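Local coordinates for protein putative methyltransferase (Porphyromonas gingivalis, PDB 3LL7) that is a putative methyltransferase that probably transfers a methyl group to a substrate not yet identified, at residues A[61-74]-A[126-138]. Residues are numbered along the deposited sequence; the frame is centred on the assembly and turned at random.
Sequences WAGISSLYIPSRLS and ETAVAARHNIPLL
Asn134 has its CG beside the backbone N (chi1 -69°), which brings the carboxamide up to the backbone of Tyr68. His133 has its CG anti to the backbone N (chi1 175°), which carries the imidazole to Ser66. Helix 125-138 follows strand 117-122 of the parallel part of the central sheet, as in Rossmann-like methyltransferases. The loop 63-71 runs along this helix, in the reverse direction. Both ends of the Asn134 amide are used. Asn134 OD1 accepts Tyr68 N at 2.8 Å, in the carbonyl plane and on a lone pair. Asn134 ND2 donates to Tyr68 O at 2.6 Å, almost straight at 167°. The two bonds fix the amide's rotation and satisfy both the N-H and the C=O of the buried Tyr68. His133 NE2 donates to Ser66 O; the modelled length is too short to be trusted. His133 ND1 is hydrogen-bonded to Glu8 OE1, so the ring also ties in helix 8-20. Farther along, Pro70 CB packs on Ala130 CB at 3.5 Å. A water links Ser71 OG to Thr127 OG1, which is also hydrogen-bonded to Asn124 OD1. At the other end, Leu138 CD2 meets Ile64 CD1 at 3.6 Å. Leu138 CD1 sits over one face of Trp61, a CH-pi contact 3.6 Å from the centroid of the six-membered ring.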
loop_
_atom_site.group_PDB
_atom_site.type_symbol
_atom_site.label_atom_id
_atom_site.label_comp_id
_atom_site.label_asym_id
_atom_site.label_seq_id
_atom_site.Cartn_x
_atom_site.Cartn_y
_atom_site.Cartn_z
ATOM N N TRP A 61 4.792 11.749 13.290
ATOM C CA TRP A 61 6.193 12.211 13.253
ATOM C C TRP A 61 6.314 13.743 13.324
ATOM O O TRP A 61 7.160 14.280 14.058
ATOM C CB TRP A 61 6.923 11.670 12.013
ATOM C CG TRP A 61 7.244 10.195 12.087
ATOM C CD1 TRP A 61 6.438 9.200 12.567
ATOM C CD2 TRP A 61 8.443 9.551 11.633
ATOM N NE1 TRP A 61 7.071 7.980 12.460
ATOM C CE2 TRP A 61 8.297 8.167 11.884
ATOM C CE3 TRP A 61 9.628 10.010 11.039
ATOM C CZ2 TRP A 61 9.293 7.234 11.568
ATOM C CZ3 TRP A 61 10.630 9.076 10.733
ATOM C CH2 TRP A 61 10.447 7.710 10.994
ATOM N N ALA A 62 5.468 14.440 12.564
ATOM C CA ALA A 62 5.516 15.900 12.497
ATOM C C ALA A 62 5.286 16.545 13.865
ATOM O O ALA A 62 5.644 17.710 14.073
ATOM C CB ALA A 62 4.521 16.438 11.470
ATOM N N GLY A 63 4.700 15.784 14.788
ATOM C CA GLY A 63 4.464 16.266 16.150
ATOM C C GLY A 63 5.565 15.936 17.150
ATOM O O GLY A 63 5.446 16.275 18.328
ATOM N N ILE A 64 6.629 15.278 16.692
ATOM C CA ILE A 64 7.725 14.855 17.581
ATOM C C ILE A 64 8.955 15.746 17.453
ATOM O O ILE A 64 9.488 15.967 16.335
ATOM C CB ILE A 64 8.113 13.366 17.405
ATOM C CG1 ILE A 64 6.946 12.470 17.837
ATOM C CG2 ILE A 64 9.373 13.018 18.213
ATOM C CD1 ILE A 64 7.281 11.001 17.877
ATOM N N SER A 65 9.407 16.222 18.617
ATOM C CA SER A 65 10.527 17.142 18.737
ATOM C C SER A 65 11.856 16.440 18.493
ATOM O O SER A 65 12.126 15.348 19.015
ATOM C CB SER A 65 10.541 17.824 20.118
ATOM O OG SER A 65 11.345 17.107 21.044
ATOM N N SER A 66 12.689 17.077 17.687
ATOM C CA SER A 66 14.019 16.568 17.486
ATOM C C SER A 66 14.113 15.592 16.329
ATOM O O SER A 66 15.214 15.147 16.020
ATOM C CB SER A 66 14.539 15.893 18.761
ATOM O OG SER A 66 15.702 16.546 19.243
ATOM N N LEU A 67 12.985 15.240 15.709
ATOM C CA LEU A 67 13.040 14.363 14.519
ATOM C C LEU A 67 13.679 15.133 13.395
ATOM O O LEU A 67 13.378 16.326 13.199
ATOM C CB LEU A 67 11.666 13.832 14.051
ATOM C CG LEU A 67 10.993 12.709 14.841
ATOM C CD1 LEU A 67 9.793 12.236 14.073
ATOM C CD2 LEU A 67 11.918 11.519 15.163
ATOM N N TYR A 68 14.585 14.456 12.687
ATOM C CA TYR A 68 15.316 15.047 11.596
ATOM C C TYR A 68 15.069 14.222 10.328
ATOM O O TYR A 68 15.346 13.024 10.313
ATOM C CB TYR A 68 16.808 15.067 11.912
ATOM C CG TYR A 68 17.621 15.725 10.837
ATOM C CD1 TYR A 68 17.626 17.112 10.691
ATOM C CD2 TYR A 68 18.376 14.967 9.952
ATOM C CE1 TYR A 68 18.368 17.730 9.689
ATOM C CE2 TYR A 68 19.141 15.582 8.935
ATOM C CZ TYR A 68 19.111 16.965 8.802
ATOM O OH TYR A 68 19.837 17.607 7.821
ATOM N N ILE A 69 14.579 14.876 9.276
ATOM C CA ILE A 69 14.309 14.203 7.985
ATOM C C ILE A 69 15.514 14.264 7.060
ATOM O O ILE A 69 15.926 15.349 6.670
ATOM C CB ILE A 69 13.073 14.807 7.295
ATOM C CG1 ILE A 69 11.889 14.778 8.260
ATOM C CG2 ILE A 69 12.750 14.076 5.971
ATOM C CD1 ILE A 69 11.544 13.381 8.804
ATOM N N PRO A 70 16.081 13.087 6.694
ATOM C CA PRO A 70 17.384 13.137 6.028
ATOM C C PRO A 70 17.303 13.816 4.669
ATOM O O PRO A 70 18.227 14.531 4.300
ATOM C CB PRO A 70 17.798 11.666 5.902
ATOM C CG PRO A 70 16.531 10.875 6.019
ATOM C CD PRO A 70 15.586 11.710 6.874
ATOM N N SER A 71 16.197 13.613 3.959
ATOM C CA SER A 71 15.974 14.216 2.644
ATOM C C SER A 71 14.493 14.207 2.237
ATOM O O SER A 71 13.693 13.405 2.739
ATOM C CB SER A 71 16.827 13.515 1.564
ATOM O OG SER A 71 16.476 12.144 1.416
ATOM N N ARG A 72 14.134 15.122 1.335
ATOM C CA ARG A 72 12.842 15.066 0.631
ATOM C C ARG A 72 12.706 13.736 -0.112
ATOM O O ARG A 72 11.646 13.102 -0.089
ATOM C CB ARG A 72 12.708 16.235 -0.349
ATOM C CG ARG A 72 12.912 17.612 0.294
ATOM C CD ARG A 72 13.313 18.669 -0.732
ATOM N NE ARG A 72 12.396 18.675 -1.867
ATOM C CZ ARG A 72 12.523 19.433 -2.952
ATOM N NH1 ARG A 72 13.526 20.289 -3.085
ATOM N NH2 ARG A 72 11.627 19.329 -3.916
ATOM N N LEU A 73 13.797 13.296 -0.742
ATOM C CA LEU A 73 13.824 11.993 -1.399
ATOM C C LEU A 73 13.392 10.866 -0.457
ATOM O O LEU A 73 12.451 10.124 -0.774
ATOM C CB LEU A 73 15.190 11.708 -2.040
ATOM C CG LEU A 73 15.280 10.516 -3.007
ATOM C CD1 LEU A 73 14.114 10.481 -4.010
ATOM C CD2 LEU A 73 16.631 10.536 -3.731
ATOM N N SER A 74 14.052 10.748 0.697
ATOM C CA SER A 74 13.714 9.701 1.672
ATOM C C SER A 74 12.277 9.800 2.193
ATOM O O SER A 74 11.644 8.781 2.467
ATOM C CB SER A 74 14.706 9.689 2.841
ATOM O OG SER A 74 15.880 8.967 2.501
ATOM N N GLU A 126 23.990 8.981 4.726
ATOM C CA GLU A 126 23.110 10.102 5.107
ATOM C C GLU A 126 21.761 9.671 5.745
ATOM O O GLU A 126 21.372 10.166 6.808
ATOM C CB GLU A 126 22.852 10.983 3.885
ATOM C CG GLU A 126 22.061 12.246 4.212
ATOM C CD GLU A 126 21.858 13.124 2.991
ATOM O OE1 GLU A 126 21.643 12.597 1.893
ATOM O OE2 GLU A 126 21.947 14.337 3.133
ATOM N N THR A 127 21.075 8.754 5.080
ATOM C CA THR A 127 19.812 8.184 5.563
ATOM C C THR A 127 20.015 7.469 6.889
ATOM O O THR A 127 19.238 7.657 7.809
ATOM C CB THR A 127 19.249 7.209 4.533
ATOM O OG1 THR A 127 19.138 7.894 3.279
ATOM C CG2 THR A 127 17.875 6.672 4.973
ATOM N N ALA A 128 21.089 6.675 6.987
ATOM C CA ALA A 128 21.390 5.943 8.212
ATOM C C ALA A 128 21.660 6.876 9.410
ATOM O O ALA A 128 21.241 6.592 10.534
ATOM C CB ALA A 128 22.608 4.996 7.971
ATOM N N VAL A 129 22.376 7.979 9.174
ATOM C CA VAL A 129 22.681 8.951 10.224
ATOM C C VAL A 129 21.362 9.477 10.821
ATOM O O VAL A 129 21.234 9.575 12.047
ATOM C CB VAL A 129 23.560 10.136 9.715
ATOM C CG1 VAL A 129 23.680 11.218 10.804
ATOM C CG2 VAL A 129 25.014 9.616 9.393
ATOM N N ALA A 130 20.400 9.770 9.955
ATOM C CA ALA A 130 19.126 10.320 10.438
ATOM C C ALA A 130 18.370 9.260 11.275
ATOM O O ALA A 130 17.777 9.569 12.328
ATOM C CB ALA A 130 18.280 10.797 9.270
ATOM N N ALA A 131 18.394 8.019 10.794
ATOM C CA ALA A 131 17.716 6.915 11.462
ATOM C C ALA A 131 18.335 6.625 12.803
ATOM O O ALA A 131 17.649 6.326 13.778
ATOM C CB ALA A 131 17.712 5.665 10.576
ATOM N N ARG A 132 19.657 6.737 12.860
ATOM C CA ARG A 132 20.388 6.556 14.081
ATOM C C ARG A 132 19.921 7.594 15.124
ATOM O O ARG A 132 19.861 7.296 16.312
ATOM C CB ARG A 132 21.909 6.633 13.778
ATOM C CG ARG A 132 22.807 6.016 14.809
ATOM C CD ARG A 132 24.250 5.881 14.314
ATOM N NE ARG A 132 24.389 4.723 13.436
ATOM C CZ ARG A 132 24.684 4.820 12.141
ATOM N NH1 ARG A 132 24.926 6.016 11.588
ATOM N NH2 ARG A 132 24.758 3.725 11.407
ATOM N N HIS A 133 19.568 8.798 14.674
ATOM C CA HIS A 133 18.993 9.838 15.549
ATOM C C HIS A 133 17.485 9.631 15.857
ATOM O O HIS A 133 17.055 9.737 17.017
ATOM C CB HIS A 133 19.205 11.213 14.895
ATOM C CG HIS A 133 18.557 12.346 15.630
ATOM N ND1 HIS A 133 19.179 13.025 16.658
ATOM C CD2 HIS A 133 17.348 12.932 15.470
ATOM C CE1 HIS A 133 18.373 13.976 17.105
ATOM N NE2 HIS A 133 17.257 13.935 16.402
ATOM N N ASN A 134 16.703 9.374 14.815
ATOM C CA ASN A 134 15.240 9.325 14.897
ATOM C C ASN A 134 14.721 8.087 15.595
ATOM O O ASN A 134 13.784 8.167 16.421
ATOM C CB ASN A 134 14.601 9.396 13.509
ATOM C CG ASN A 134 14.783 10.756 12.849
ATOM O OD1 ASN A 134 14.924 11.779 13.525
ATOM N ND2 ASN A 134 14.745 10.772 11.539
ATOM N N ILE A 135 15.301 6.932 15.252
ATOM C CA ILE A 135 14.765 5.650 15.752
ATOM C C ILE A 135 14.614 5.623 17.292
ATOM O O ILE A 135 13.520 5.304 17.788
ATOM C CB ILE A 135 15.499 4.401 15.135
ATOM C CG1 ILE A 135 15.041 4.179 13.691
ATOM C CG2 ILE A 135 15.280 3.143 15.993
ATOM C CD1 ILE A 135 15.936 3.174 12.868
ATOM N N PRO A 136 15.666 6.003 18.057
ATOM C CA PRO A 136 15.495 6.011 19.521
ATOM C C PRO A 136 14.436 6.989 20.056
ATOM O O PRO A 136 13.931 6.784 21.157
ATOM C CB PRO A 136 16.886 6.392 20.047
ATOM C CG PRO A 136 17.813 6.040 18.964
ATOM C CD PRO A 136 17.059 6.306 17.685
ATOM N N LEU A 137 14.098 8.032 19.300
ATOM C CA LEU A 137 13.036 8.958 19.716
ATOM C C LEU A 137 11.632 8.403 19.443
ATOM O O LEU A 137 10.619 8.946 19.915
ATOM C CB LEU A 137 13.215 10.304 19.016
ATOM C CG LEU A 137 14.609 10.914 19.211
ATOM C CD1 LEU A 137 14.813 12.077 18.292
ATOM C CD2 LEU A 137 14.811 11.320 20.672
ATOM N N LEU A 138 11.568 7.336 18.648
ATOM C CA LEU A 138 10.288 6.787 18.225
ATOM C C LEU A 138 9.935 5.452 18.870
ATOM O O LEU A 138 8.791 5.015 18.784
ATOM C CB LEU A 138 10.247 6.645 16.701
ATOM C CG LEU A 138 10.231 7.957 15.905
ATOM C CD1 LEU A 138 10.927 7.793 14.546
ATOM C CD2 LEU A 138 8.806 8.513 15.762
HETATM O O HOH W 1 21.681 15.711 6.042
HETATM O O HOH W 2 18.757 10.693 2.575
#